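Local coordinates for lysozyme (Enterobacteria phage P1, PDB 1XJU), which hydrolyses the beta-1,4 glycosidic bonds of host peptidoglycan once released from the inner membrane, lysing the bacterium so that phage progeny escape, at residues C63-F68 against C90-R94; N76-A80 against L149-G153; S83-M88 against R142-E146; T107-W112 against H124-F128. All coordinates share one frame; numbering follows the deposited sequence.

Contact 1: residues C63-F68 against C90-R94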
loop_
_atom_site.group_PDB
_atom_site.type_symbol
_atom_site.label_atom_id
_atom_site.label_comp_id
_atom_site.label_asym_id
_atom_site.label_seq_id
_atom_site.Cartn_x
_atom_site.Cartn_y
_atom_site.Cartn_z
ATOM N N CYS A 63 -9.686 -4.040 0.638
ATOM C CA CYS A 63 -8.620 -4.909 0.189
ATOM C C CYS A 63 -8.044 -5.713 1.362
ATOM O O CYS A 63 -7.881 -6.946 1.300
ATOM C CB CYS A 63 -7.522 -4.041 -0.411
ATOM S SG CYS A 63 -5.965 -4.956 -0.738
ATOM N N ILE A 64 -7.686 -5.012 2.435
ATOM C CA ILE A 64 -7.103 -5.686 3.591
ATOM C C ILE A 64 -8.091 -6.656 4.238
ATOM O O ILE A 64 -7.705 -7.771 4.631
ATOM C CB ILE A 64 -6.504 -4.626 4.545
ATOM C CG1 ILE A 64 -5.471 -3.731 3.832
ATOM C CG2 ILE A 64 -5.923 -5.239 5.790
ATOM C CD1 ILE A 64 -4.406 -4.502 3.046
ATOM N N ASN A 65 -9.320 -6.248 4.380
ATOM C CA ASN A 65 -10.318 -7.142 4.944
ATOM C C ASN A 65 -10.541 -8.365 4.084
ATOM O O ASN A 65 -10.625 -9.511 4.605
ATOM C CB ASN A 65 -11.639 -6.374 5.190
ATOM C CG ASN A 65 -11.557 -5.478 6.377
ATOM O OD1 ASN A 65 -10.787 -5.721 7.320
ATOM N ND2 ASN A 65 -12.324 -4.392 6.357
ATOM N N GLN A 66 -10.701 -8.164 2.781
ATOM C CA GLN A 66 -11.067 -9.283 1.916
ATOM C C GLN A 66 -9.959 -10.232 1.631
ATOM O O GLN A 66 -10.191 -11.465 1.532
ATOM C CB GLN A 66 -11.607 -8.766 0.598
ATOM C CG GLN A 66 -12.948 -8.129 0.669
ATOM C CD GLN A 66 -13.984 -9.101 1.180
ATOM O OE1 GLN A 66 -14.048 -10.254 0.726
ATOM N NE2 GLN A 66 -14.761 -8.672 2.153
ATOM N N HIS A 67 -8.734 -9.726 1.559
ATOM C CA HIS A 67 -7.636 -10.495 1.037
ATOM C C HIS A 67 -6.449 -10.703 1.972
ATOM O O HIS A 67 -5.525 -11.413 1.616
ATOM C CB HIS A 67 -7.182 -9.947 -0.311
ATOM C CG HIS A 67 -8.279 -9.905 -1.294
ATOM N ND1 HIS A 67 -8.966 -11.030 -1.699
ATOM C CD2 HIS A 67 -8.831 -8.859 -1.953
ATOM C CE1 HIS A 67 -9.908 -10.672 -2.548
ATOM N NE2 HIS A 67 -9.854 -9.363 -2.705
ATOM N N PHE A 68 -6.458 -10.034 3.137
ATOM C CA PHE A 68 -5.364 -10.070 4.085
ATOM C C PHE A 68 -5.823 -10.353 5.508
ATOM O O PHE A 68 -5.081 -10.123 6.454
ATOM C CB PHE A 68 -4.523 -8.773 4.005
ATOM C CG PHE A 68 -3.832 -8.599 2.689
ATOM C CD1 PHE A 68 -2.546 -8.957 2.526
ATOM C CD2 PHE A 68 -4.497 -8.089 1.613
ATOM C CE1 PHE A 68 -1.911 -8.817 1.324
ATOM C CE2 PHE A 68 -3.882 -7.966 0.374
ATOM C CZ PHE A 68 -2.581 -8.334 0.210
ATOM N N CYS A 90 -4.297 -2.920 -4.312
ATOM C CA CYS A 90 -4.501 -4.278 -3.762
ATOM C C CYS A 90 -3.776 -5.343 -4.569
ATOM O O CYS A 90 -3.094 -6.218 -3.999
ATOM C CB CYS A 90 -5.976 -4.603 -3.676
ATOM S SG CYS A 90 -6.374 -5.911 -2.491
ATOM N N ASN A 91 -3.903 -5.283 -5.896
ATOM C CA ASN A 91 -3.305 -6.326 -6.706
ATOM C C ASN A 91 -1.813 -6.409 -6.460
ATOM O O ASN A 91 -1.268 -7.512 -6.399
ATOM C CB ASN A 91 -3.568 -6.096 -8.201
ATOM C CG ASN A 91 -5.017 -6.373 -8.605
ATOM O OD1 ASN A 91 -5.748 -7.126 -7.954
ATOM N ND2 ASN A 91 -5.436 -5.755 -9.709
ATOM N N SER A 92 -1.133 -5.268 -6.340
ATOM C CA SER A 92 0.300 -5.254 -6.103
ATOM C C SER A 92 0.706 -5.894 -4.789
ATOM O O SER A 92 1.830 -6.380 -4.701
ATOM C CB SER A 92 0.856 -3.832 -6.176
ATOM O OG SER A 92 0.792 -3.320 -7.515
ATOM N N LEU A 93 -0.160 -5.872 -3.791
ATOM C CA LEU A 93 0.150 -6.497 -2.516
ATOM C C LEU A 93 -0.161 -7.980 -2.502
ATOM O O LEU A 93 0.326 -8.696 -1.619
ATOM C CB LEU A 93 -0.586 -5.816 -1.389
ATOM C CG LEU A 93 -0.219 -4.387 -1.114
ATOM C CD1 LEU A 93 -1.002 -3.829 0.069
ATOM C CD2 LEU A 93 1.293 -4.237 -0.916
ATOM N N ARG A 94 -0.971 -8.441 -3.459
ATOM C CA ARG A 94 -1.423 -9.848 -3.520
ATOM C C ARG A 94 -0.488 -10.762 -4.303
ATOM O O ARG A 94 -0.270 -11.922 -3.921
ATOM C CB ARG A 94 -2.841 -9.918 -4.066
ATOM C CG ARG A 94 -3.889 -9.327 -3.168
ATOM C CD ARG A 94 -5.260 -9.283 -3.772
ATOM N NE ARG A 94 -5.774 -10.658 -3.898
ATOM C CZ ARG A 94 -6.915 -10.980 -4.478
ATOM N NH1 ARG A 94 -7.640 -10.043 -5.039
ATOM N NH2 ARG A 94 -7.310 -12.248 -4.527
#
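The last turn of helix 46-67 and the short helix 90-94 run at 42° to each other, with the CA atoms of Cys63 and Cys90 5.7 Å apart. A disulfide closes this gap: Cys63 SG to Cys90 SG is 2.0 Å, and its torsion of 84° is close to the relaxed right angle. Both sulfurs reach it from a position anti to their own backbone N. One helical turn further on, the guanidinium of Arg94 lies flat on the His67 ring, centres 3.5 Å apart and planes only 11° from parallel. A bend at chi3 turns the arginine over the imidazole, putting NH1 above one face while Gln66 CB backs the opposite face. Phe68 fills the buried side. Its CZ meets Leu93 CB at 3.6 Å, and Leu93 O comes at the ring edge, near its plane, 3.5 Å from Phe68 CZ. Arg94 CG leans on the same end of the ring, its guanidinium turned steeply to the phenyl. Because the nitrogens of His67 and Arg94 face each other without hydrogen bonding, this guanidinium-on-imidazole stack probably gains from dispersion and would favour a neutral imidazole beside the covalent link of the disulfide.

Contact 2: residues N76-A80 against L149-G153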
loop_
_atom_site.group_PDB
_atom_site.type_symbol
_atom_site.label_atom_id
_atom_site.label_comp_id
_atom_site.label_asym_id
_atom_site.label_seq_id
_atom_site.Cartn_x
_atom_site.Cartn_y
_atom_site.Cartn_z
ATOM N N ASN A 76 -3.102 -1.402 14.613
ATOM C CA ASN A 76 -1.914 -0.838 14.024
ATOM C C ASN A 76 -1.515 -1.565 12.740
ATOM O O ASN A 76 -1.267 -0.889 11.717
ATOM C CB ASN A 76 -0.762 -0.868 15.028
ATOM C CG ASN A 76 -0.912 0.115 16.157
ATOM O OD1 ASN A 76 -1.669 1.096 16.041
ATOM N ND2 ASN A 76 -0.218 -0.145 17.270
ATOM N N ALA A 77 -1.512 -2.885 12.750
ATOM C CA ALA A 77 -1.209 -3.620 11.544
ATOM C C ALA A 77 -2.246 -3.325 10.462
ATOM O O ALA A 77 -1.918 -3.139 9.269
ATOM C CB ALA A 77 -1.116 -5.094 11.816
ATOM N N PHE A 78 -3.515 -3.317 10.828
ATOM C CA PHE A 78 -4.561 -3.038 9.869
ATOM C C PHE A 78 -4.342 -1.689 9.220
ATOM O O PHE A 78 -4.539 -1.540 7.986
ATOM C CB PHE A 78 -5.926 -3.050 10.548
ATOM C CG PHE A 78 -7.046 -2.699 9.617
ATOM C CD1 PHE A 78 -7.576 -3.648 8.774
ATOM C CD2 PHE A 78 -7.465 -1.380 9.499
ATOM C CE1 PHE A 78 -8.541 -3.286 7.858
ATOM C CE2 PHE A 78 -8.392 -1.049 8.552
ATOM C CZ PHE A 78 -8.926 -1.991 7.768
ATOM N N SER A 79 -4.016 -0.719 10.009
ATOM C CA SER A 79 -3.869 0.668 9.538
ATOM C C SER A 79 -2.636 0.817 8.679
ATOM O O SER A 79 -2.691 1.482 7.623
ATOM C CB SER A 79 -3.795 1.582 10.750
ATOM O OG SER A 79 -5.010 1.554 11.484
ATOM N N ALA A 80 -1.528 0.157 9.044
ATOM C CA ALA A 80 -0.345 0.144 8.196
ATOM C C ALA A 80 -0.616 -0.520 6.875
ATOM O O ALA A 80 -0.188 -0.025 5.807
ATOM C CB ALA A 80 0.785 -0.526 8.927
ATOM N N LEU A 149 4.818 1.226 12.481
ATOM C CA LEU A 149 3.470 1.274 13.008
ATOM C C LEU A 149 2.888 -0.132 13.172
ATOM O O LEU A 149 2.373 -0.492 14.231
ATOM C CB LEU A 149 2.559 2.104 12.110
ATOM C CG LEU A 149 1.086 2.054 12.472
ATOM C CD1 LEU A 149 0.830 2.563 13.899
ATOM C CD2 LEU A 149 0.270 2.895 11.466
ATOM N N CYS A 150 3.014 -0.924 12.118
ATOM C CA CYS A 150 2.468 -2.262 12.049
ATOM C C CYS A 150 2.918 -3.111 13.231
ATOM O O CYS A 150 2.123 -3.858 13.810
ATOM C CB CYS A 150 2.945 -2.823 10.703
ATOM S SG CYS A 150 2.176 -4.330 10.079
ATOM N N LEU A 151 4.195 -3.008 13.587
ATOM C CA LEU A 151 4.796 -3.845 14.622
ATOM C C LEU A 151 4.489 -3.349 16.012
ATOM O O LEU A 151 4.771 -4.081 16.993
ATOM C CB LEU A 151 6.306 -3.864 14.461
ATOM C CG LEU A 151 6.835 -4.573 13.227
ATOM C CD1 LEU A 151 8.311 -4.278 13.031
ATOM C CD2 LEU A 151 6.579 -6.038 13.382
ATOM N N THR A 152 3.940 -2.157 16.169
ATOM C CA THR A 152 3.744 -1.587 17.513
ATOM C C THR A 152 2.667 -2.367 18.253
ATOM O O THR A 152 1.509 -2.462 17.813
ATOM C CB THR A 152 3.347 -0.140 17.385
ATOM O OG1 THR A 152 4.424 0.605 16.770
ATOM C CG2 THR A 152 3.076 0.526 18.741
ATOM N N GLY A 153 3.063 -2.927 19.388
ATOM C CA GLY A 153 2.235 -3.857 20.175
ATOM C C GLY A 153 2.452 -5.320 19.898
ATOM O O GLY A 153 1.939 -6.187 20.623
HETATM O O HOH W 1 -0.453 -4.354 14.948
#
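Where helix 137-151 ends, its last turn and the residues after it pack on the first turns of helix 75-88, at a close helix-helix contact in the phage lysozyme domain. Ala77 and Cys150 bring their CA atoms within 4.0 Å, an approach that small side chains permit: Ala80 CB rests on Cys150 CB at 3.6 Å, and Ala77 CB touches Cys150 SG at 3.8 Å. With SG anti to the backbone N (chi1 -167°), Cys150 lays its sulfur alongside Ala77 and carries on into the disulfide with Cys122, which ties in helix 118-123.

Asn76 works at the polar end. Its ND2 donates to Thr152 O at 2.9 Å along a nearly straight line (168°); the oxygen lies in the amide plane, yet the donor stands above the carbonyl plane of Thr152. Asn76 OD1 is held in turn by Asn3 ND2, which leaves the amide orientation fixed from both ends. Leu149 straddles the same turn, CD1 against Asn76 OD1 at 3.6 Å and CD2 beside Ala80. A water completes the seam, accepting from Ala77 N at 2.8 Å and donating to Cys150 O at 2.9 Å. The amide bond and the water belong to this site; the small residues Ala77, Ala80 and Cys150 are what is typical of closely approaching helices, here two helices of the phage lysozyme fold.

Contact 3: residues S83-M88 against R142-E146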
loop_
_atom_site.group_PDB
_atom_site.type_symbol
_atom_site.label_atom_id
_atom_site.label_comp_id
_atom_site.label_asym_id
_atom_site.label_seq_id
_atom_site.Cartn_x
_atom_site.Cartn_y
_atom_site.Cartn_z
ATOM N N SER A 83 -2.724 1.700 4.620
ATOM C CA SER A 83 -1.844 2.710 4.024
ATOM C C SER A 83 -1.118 2.131 2.823
ATOM O O SER A 83 -1.084 2.772 1.757
ATOM C CB SER A 83 -0.859 3.187 5.088
ATOM O OG SER A 83 0.149 4.029 4.524
ATOM N N ALA A 84 -0.528 0.940 2.937
ATOM C CA ALA A 84 0.188 0.336 1.834
ATOM C C ALA A 84 -0.754 0.063 0.672
ATOM O O ALA A 84 -0.391 0.315 -0.500
ATOM C CB ALA A 84 0.869 -0.945 2.299
ATOM N N ALA A 85 -1.938 -0.444 0.942
ATOM C CA ALA A 85 -2.903 -0.743 -0.107
ATOM C C ALA A 85 -3.368 0.554 -0.791
ATOM O O ALA A 85 -3.589 0.569 -1.997
ATOM C CB ALA A 85 -4.066 -1.520 0.440
ATOM N N PHE A 86 -3.540 1.621 -0.044
ATOM C CA PHE A 86 -3.932 2.911 -0.608
ATOM C C PHE A 86 -2.872 3.370 -1.593
ATOM O O PHE A 86 -3.170 3.863 -2.686
ATOM C CB PHE A 86 -4.116 3.923 0.505
ATOM C CG PHE A 86 -4.462 5.299 0.037
ATOM C CD1 PHE A 86 -3.494 6.228 -0.206
ATOM C CD2 PHE A 86 -5.802 5.665 -0.137
ATOM C CE1 PHE A 86 -3.804 7.509 -0.637
ATOM C CE2 PHE A 86 -6.127 6.965 -0.532
ATOM C CZ PHE A 86 -5.100 7.880 -0.789
ATOM N N ASN A 87 -1.612 3.253 -1.204
ATOM C CA ASN A 87 -0.497 3.807 -1.972
ATOM C C ASN A 87 -0.140 2.927 -3.151
ATOM O O ASN A 87 0.247 3.453 -4.200
ATOM C CB ASN A 87 0.681 3.949 -0.996
ATOM C CG ASN A 87 1.798 4.829 -1.411
ATOM O OD1 ASN A 87 2.951 4.551 -0.962
ATOM N ND2 ASN A 87 1.501 5.999 -2.077
ATOM N N MET A 88 -0.237 1.595 -2.996
ATOM C CA MET A 88 0.287 0.638 -3.971
ATOM C C MET A 88 -0.778 -0.134 -4.719
ATOM O O MET A 88 -0.480 -0.652 -5.803
ATOM C CB MET A 88 1.205 -0.366 -3.280
ATOM C CG MET A 88 2.355 0.293 -2.513
ATOM S SD MET A 88 3.351 1.435 -3.491
ATOM C CE MET A 88 4.413 0.230 -4.323
ATOM N N ARG A 142 8.521 5.173 3.159
ATOM C CA ARG A 142 7.112 4.962 3.451
ATOM C C ARG A 142 6.904 3.575 4.010
ATOM O O ARG A 142 6.194 3.452 5.016
ATOM C CB ARG A 142 6.326 5.219 2.174
ATOM C CG ARG A 142 4.863 4.961 2.255
ATOM C CD ARG A 142 4.153 5.745 3.319
ATOM N NE ARG A 142 2.669 5.549 3.200
ATOM C CZ ARG A 142 1.821 6.264 2.460
ATOM N NH1 ARG A 142 2.248 7.396 1.885
ATOM N NH2 ARG A 142 0.529 5.969 2.396
ATOM N N ARG A 143 7.392 2.570 3.326
ATOM C CA ARG A 143 7.210 1.180 3.790
ATOM C C ARG A 143 7.804 0.967 5.172
ATOM O O ARG A 143 7.233 0.239 5.997
ATOM C CB ARG A 143 7.805 0.202 2.821
ATOM C CG ARG A 143 7.117 0.125 1.447
ATOM C CD ARG A 143 5.705 -0.356 1.422
ATOM N NE ARG A 143 4.721 0.681 1.593
ATOM C CZ ARG A 143 4.324 1.485 0.607
ATOM N NH1 ARG A 143 3.363 2.342 0.816
ATOM N NH2 ARG A 143 4.926 1.427 -0.577
ATOM N N GLU A 144 8.951 1.571 5.444
ATOM C CA GLU A 144 9.585 1.398 6.770
ATOM C C GLU A 144 8.794 2.075 7.841
ATOM O O GLU A 144 8.623 1.534 8.954
ATOM C CB GLU A 144 11.044 1.858 6.717
ATOM C CG GLU A 144 11.881 0.998 5.780
ATOM C CD GLU A 144 13.280 1.514 5.501
ATOM O OE1 GLU A 144 13.564 2.650 5.913
ATOM O OE2 GLU A 144 14.067 0.779 4.825
ATOM N N LYS A 145 8.236 3.229 7.580
ATOM C CA LYS A 145 7.393 3.876 8.540
ATOM C C LYS A 145 6.089 3.083 8.788
ATOM O O LYS A 145 5.650 2.907 9.939
ATOM C CB LYS A 145 7.032 5.297 8.107
ATOM C CG LYS A 145 8.185 6.241 8.140
ATOM C CD LYS A 145 7.850 7.603 7.672
ATOM C CE LYS A 145 9.104 8.471 7.706
ATOM N NZ LYS A 145 9.684 8.722 9.052
ATOM N N GLU A 146 5.484 2.555 7.746
ATOM C CA GLU A 146 4.357 1.665 7.932
ATOM C C GLU A 146 4.738 0.447 8.752
ATOM O O GLU A 146 3.948 0.031 9.635
ATOM C CB GLU A 146 3.782 1.227 6.563
ATOM C CG GLU A 146 3.106 2.318 5.762
ATOM C CD GLU A 146 2.892 1.912 4.339
ATOM O OE1 GLU A 146 2.271 2.763 3.585
ATOM O OE2 GLU A 146 3.407 0.876 3.924
#
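Glu146 stretches out beyond CG (chi2 166°) to Ser83, whose OG stands anti to its backbone N (chi1 172°) and donates a hydrogen bond to Glu146 OE1 at 2.6 Å. The same hydroxyl accepts from Arg142 NH2 at 2.9 Å, slightly tilted from the guanidinium plane. Bends at chi2 and chi3 fold Arg143 back along its own helix, where it grips the carboxylate side-on: Arg143 NE meets Glu146 OE2 at 2.7 Å and NH1 meets Glu146 OE1 at 3.0 Å. Arg142 NE adds a more bent bond to Glu146 OE1 at 2.8 Å, so three donors share that oxygen. This buried salt-bridge network lies on helix 137-151, and Ser83 and Asn87 tie it to the nearly antiparallel helix 75-88 in the core of the phage lysozyme domain; the two arginines probably keep Glu146 ionised. Arg143 NH1 also donates to Asn87 OD1 at 2.9 Å, in the carbonyl plane and on a lone pair. The Asn87 amide is stacked over one face of the Arg142 guanidinium, their planes 4° apart. Its ND2 binds the backbone oxygens of Tyr21 and Cys23, the latter an active-site residue tied here to Cys16 by the disulfide of the inactive form. At the far end, Met88 SD packs 3.3 Å from Arg143 NH2, while that nitrogen donates to Phe128 O.

Contact 4: residues T107-W112 against H124-F128. With SO4 (sulfate ion), chain D.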
loop_
_atom_site.group_PDB
_atom_site.type_symbol
_atom_site.label_atom_id
_atom_site.label_comp_id
_atom_site.label_asym_id
_atom_site.label_seq_id
_atom_site.Cartn_x
_atom_site.Cartn_y
_atom_site.Cartn_z
ATOM N N THR A 107 2.581 -12.971 -3.095
ATOM C CA THR A 107 3.574 -12.261 -2.328
ATOM C C THR A 107 3.730 -12.935 -0.963
ATOM O O THR A 107 2.800 -13.497 -0.363
ATOM C CB THR A 107 3.137 -10.823 -2.100
ATOM O OG1 THR A 107 1.871 -10.870 -1.437
ATOM C CG2 THR A 107 3.010 -10.030 -3.389
ATOM N N SER A 108 4.915 -12.778 -0.420
ATOM C CA SER A 108 5.142 -13.192 0.963
ATOM C C SER A 108 4.251 -12.448 1.932
ATOM O O SER A 108 3.760 -13.052 2.898
ATOM C CB SER A 108 6.566 -12.966 1.302
ATOM O OG SER A 108 7.393 -13.827 0.556
ATOM N N ILE A 109 4.021 -11.141 1.722
ATOM C CA ILE A 109 3.168 -10.415 2.657
ATOM C C ILE A 109 1.779 -11.014 2.710
ATOM O O ILE A 109 1.194 -11.133 3.789
ATOM C CB ILE A 109 3.175 -8.917 2.320
ATOM C CG1 ILE A 109 2.700 -8.095 3.502
ATOM C CG2 ILE A 109 2.393 -8.571 1.042
ATOM C CD1 ILE A 109 2.930 -6.613 3.369
ATOM N N HIS A 110 1.243 -11.425 1.572
ATOM C CA HIS A 110 -0.045 -12.077 1.540
ATOM C C HIS A 110 -0.021 -13.459 2.212
ATOM O O HIS A 110 -0.962 -13.809 2.944
ATOM C CB HIS A 110 -0.550 -12.162 0.090
ATOM C CG HIS A 110 -1.925 -12.749 -0.054
ATOM N ND1 HIS A 110 -2.152 -14.104 -0.254
ATOM C CD2 HIS A 110 -3.152 -12.174 -0.056
ATOM C CE1 HIS A 110 -3.460 -14.294 -0.388
ATOM N NE2 HIS A 110 -4.101 -13.163 -0.209
ATOM N N LYS A 111 1.011 -14.210 1.950
ATOM C CA LYS A 111 1.165 -15.520 2.586
ATOM C C LYS A 111 1.086 -15.387 4.108
ATOM O O LYS A 111 0.393 -16.150 4.767
ATOM C CB LYS A 111 2.483 -16.146 2.178
ATOM C CG LYS A 111 2.441 -16.717 0.798
ATOM C CD LYS A 111 3.688 -17.478 0.491
ATOM C CE LYS A 111 3.717 -17.967 -0.951
ATOM N NZ LYS A 111 2.699 -18.963 -1.254
ATOM N N TRP A 112 1.851 -14.458 4.664
ATOM C CA TRP A 112 1.866 -14.309 6.100
ATOM C C TRP A 112 0.580 -13.767 6.649
ATOM O O TRP A 112 0.128 -14.200 7.715
ATOM C CB TRP A 112 3.071 -13.481 6.542
ATOM C CG TRP A 112 4.381 -14.147 6.338
ATOM C CD1 TRP A 112 5.414 -13.678 5.633
ATOM C CD2 TRP A 112 4.816 -15.391 6.903
ATOM N NE1 TRP A 112 6.496 -14.542 5.713
ATOM C CE2 TRP A 112 6.149 -15.589 6.513
ATOM C CE3 TRP A 112 4.240 -16.331 7.749
ATOM C CZ2 TRP A 112 6.865 -16.730 6.862
ATOM C CZ3 TRP A 112 4.995 -17.456 8.133
ATOM C CH2 TRP A 112 6.276 -17.614 7.693
ATOM N N HIS A 124 7.483 -7.660 5.795
ATOM C CA HIS A 124 7.525 -7.654 4.336
ATOM C C HIS A 124 6.997 -6.398 3.694
ATOM O O HIS A 124 6.981 -6.320 2.453
ATOM C CB HIS A 124 6.847 -8.889 3.791
ATOM C CG HIS A 124 7.717 -10.105 3.902
ATOM N ND1 HIS A 124 8.658 -10.430 2.937
ATOM C CD2 HIS A 124 7.863 -11.018 4.895
ATOM C CE1 HIS A 124 9.313 -11.518 3.312
ATOM N NE2 HIS A 124 8.862 -11.877 4.499
ATOM N N LEU A 125 6.556 -5.409 4.463
ATOM C CA LEU A 125 6.119 -4.149 3.863
ATOM C C LEU A 125 7.221 -3.576 2.975
ATOM O O LEU A 125 6.915 -3.075 1.880
ATOM C CB LEU A 125 5.636 -3.171 4.959
ATOM C CG LEU A 125 4.167 -3.445 5.340
ATOM C CD1 LEU A 125 3.855 -2.814 6.646
ATOM C CD2 LEU A 125 3.236 -2.893 4.270
ATOM N N PRO A 126 8.493 -3.577 3.389
ATOM C CA PRO A 126 9.533 -3.024 2.507
ATOM C C PRO A 126 9.806 -3.847 1.269
ATOM O O PRO A 126 10.745 -3.470 0.485
ATOM C CB PRO A 126 10.767 -2.873 3.440
ATOM C CG PRO A 126 10.124 -2.831 4.810
ATOM C CD PRO A 126 9.018 -3.843 4.751
ATOM N N ASP A 127 9.039 -4.854 0.940
ATOM C CA ASP A 127 9.137 -5.558 -0.334
ATOM C C ASP A 127 8.476 -4.757 -1.456
ATOM O O ASP A 127 8.557 -5.188 -2.638
ATOM C CB ASP A 127 8.439 -6.928 -0.339
ATOM C CG ASP A 127 9.069 -7.921 0.587
ATOM O OD1 ASP A 127 10.222 -7.648 1.063
ATOM O OD2 ASP A 127 8.496 -8.993 0.744
ATOM N N PHE A 128 7.802 -3.653 -1.140
ATOM C CA PHE A 128 7.029 -2.925 -2.158
ATOM C C PHE A 128 7.521 -1.502 -2.313
ATOM O O PHE A 128 6.935 -0.578 -1.763
ATOM C CB PHE A 128 5.526 -2.977 -1.813
ATOM C CG PHE A 128 5.031 -4.387 -1.674
ATOM C CD1 PHE A 128 5.106 -5.039 -0.443
ATOM C CD2 PHE A 128 4.664 -5.127 -2.792
ATOM C CE1 PHE A 128 4.808 -6.393 -0.380
ATOM C CE2 PHE A 128 4.353 -6.435 -2.712
ATOM C CZ PHE A 128 4.436 -7.064 -1.500
HETATM S S SO4 D . 3.566 -19.472 -4.810
HETATM O O1 SO4 D . 3.506 -20.452 -5.851
HETATM O O2 SO4 D . 2.605 -18.398 -5.098
HETATM O O3 SO4 D . 4.925 -18.971 -4.674
HETATM O O4 SO4 D . 3.305 -20.198 -3.576
HETATM O O HOH W 2 5.912 -9.672 0.096
#
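Asp127 OD2 takes two bonds at the seam between helix 108-114 and the 3-10 turn 125-127: one from His124 ND1 at 2.6 Å, the other from a water at 2.7 Å that itself accepts from Ile109 N. The histidine bond is a His-carboxylate pair within the turn, and the water carries it over to the first turn of the helix, whose N-cap is Thr107. At this cap Thr107 OG1 sits between its backbone N and carbonyl carbon (chi1 58°) and accepts from His110 N at 3.1 Å; the same hydroxyl is also hydrogen-bonded to Leu93 O of helix 90-94.

Asp127 OD2 lies near the plane of the His124 ring, and its bond probably limits rotation of the imidazole, one face of which is turned to Ser108. Ser108 CB stands over that face, 17° off the ring normal and 3.8 Å from its centroid, a CH-pi contact. Further along the helix, the five-membered ring of Trp112 lies alongside His124, planes at 30° and centroids 5.3 Å apart, with slight overlap.

Ile109 forms the apolar half of the contact. Its two branches part, CD1 reaching Leu125 CD2 and CG2 pressing on Phe128 CE1 at 3.5 Å, while Met81 of helix 75-88 also packs against Ile109 and Leu125. Thr107 CG2 meets the edge of the Phe128 ring near its plane. On the outer side of the helix, Lys111 NZ forms a salt bridge with Glu106 and donates to O4 of a sulfate ion, probably from the crystallisation liquor, at 2.7 Å.

Helix 75-88 is common ground for contacts 2 and 3, which join it to helix 137-151 at two levels: contact 3 is buried near the centre of the chain and relies on charge, whereas contact 2, farther out, relies on small side chains, a side-chain amide bond and a water. Contacts 1 and 4 are partly buried and adjoin each other at Thr107. Contact 1 is covalent and stacked; contact 4 mixes a water bridge with apolar packing. Contact 3 reaches contact 4 through Arg143, and Leu93 CD1 of contact 1 packs on Ala85 of contact 3, linking the outer contacts to the core.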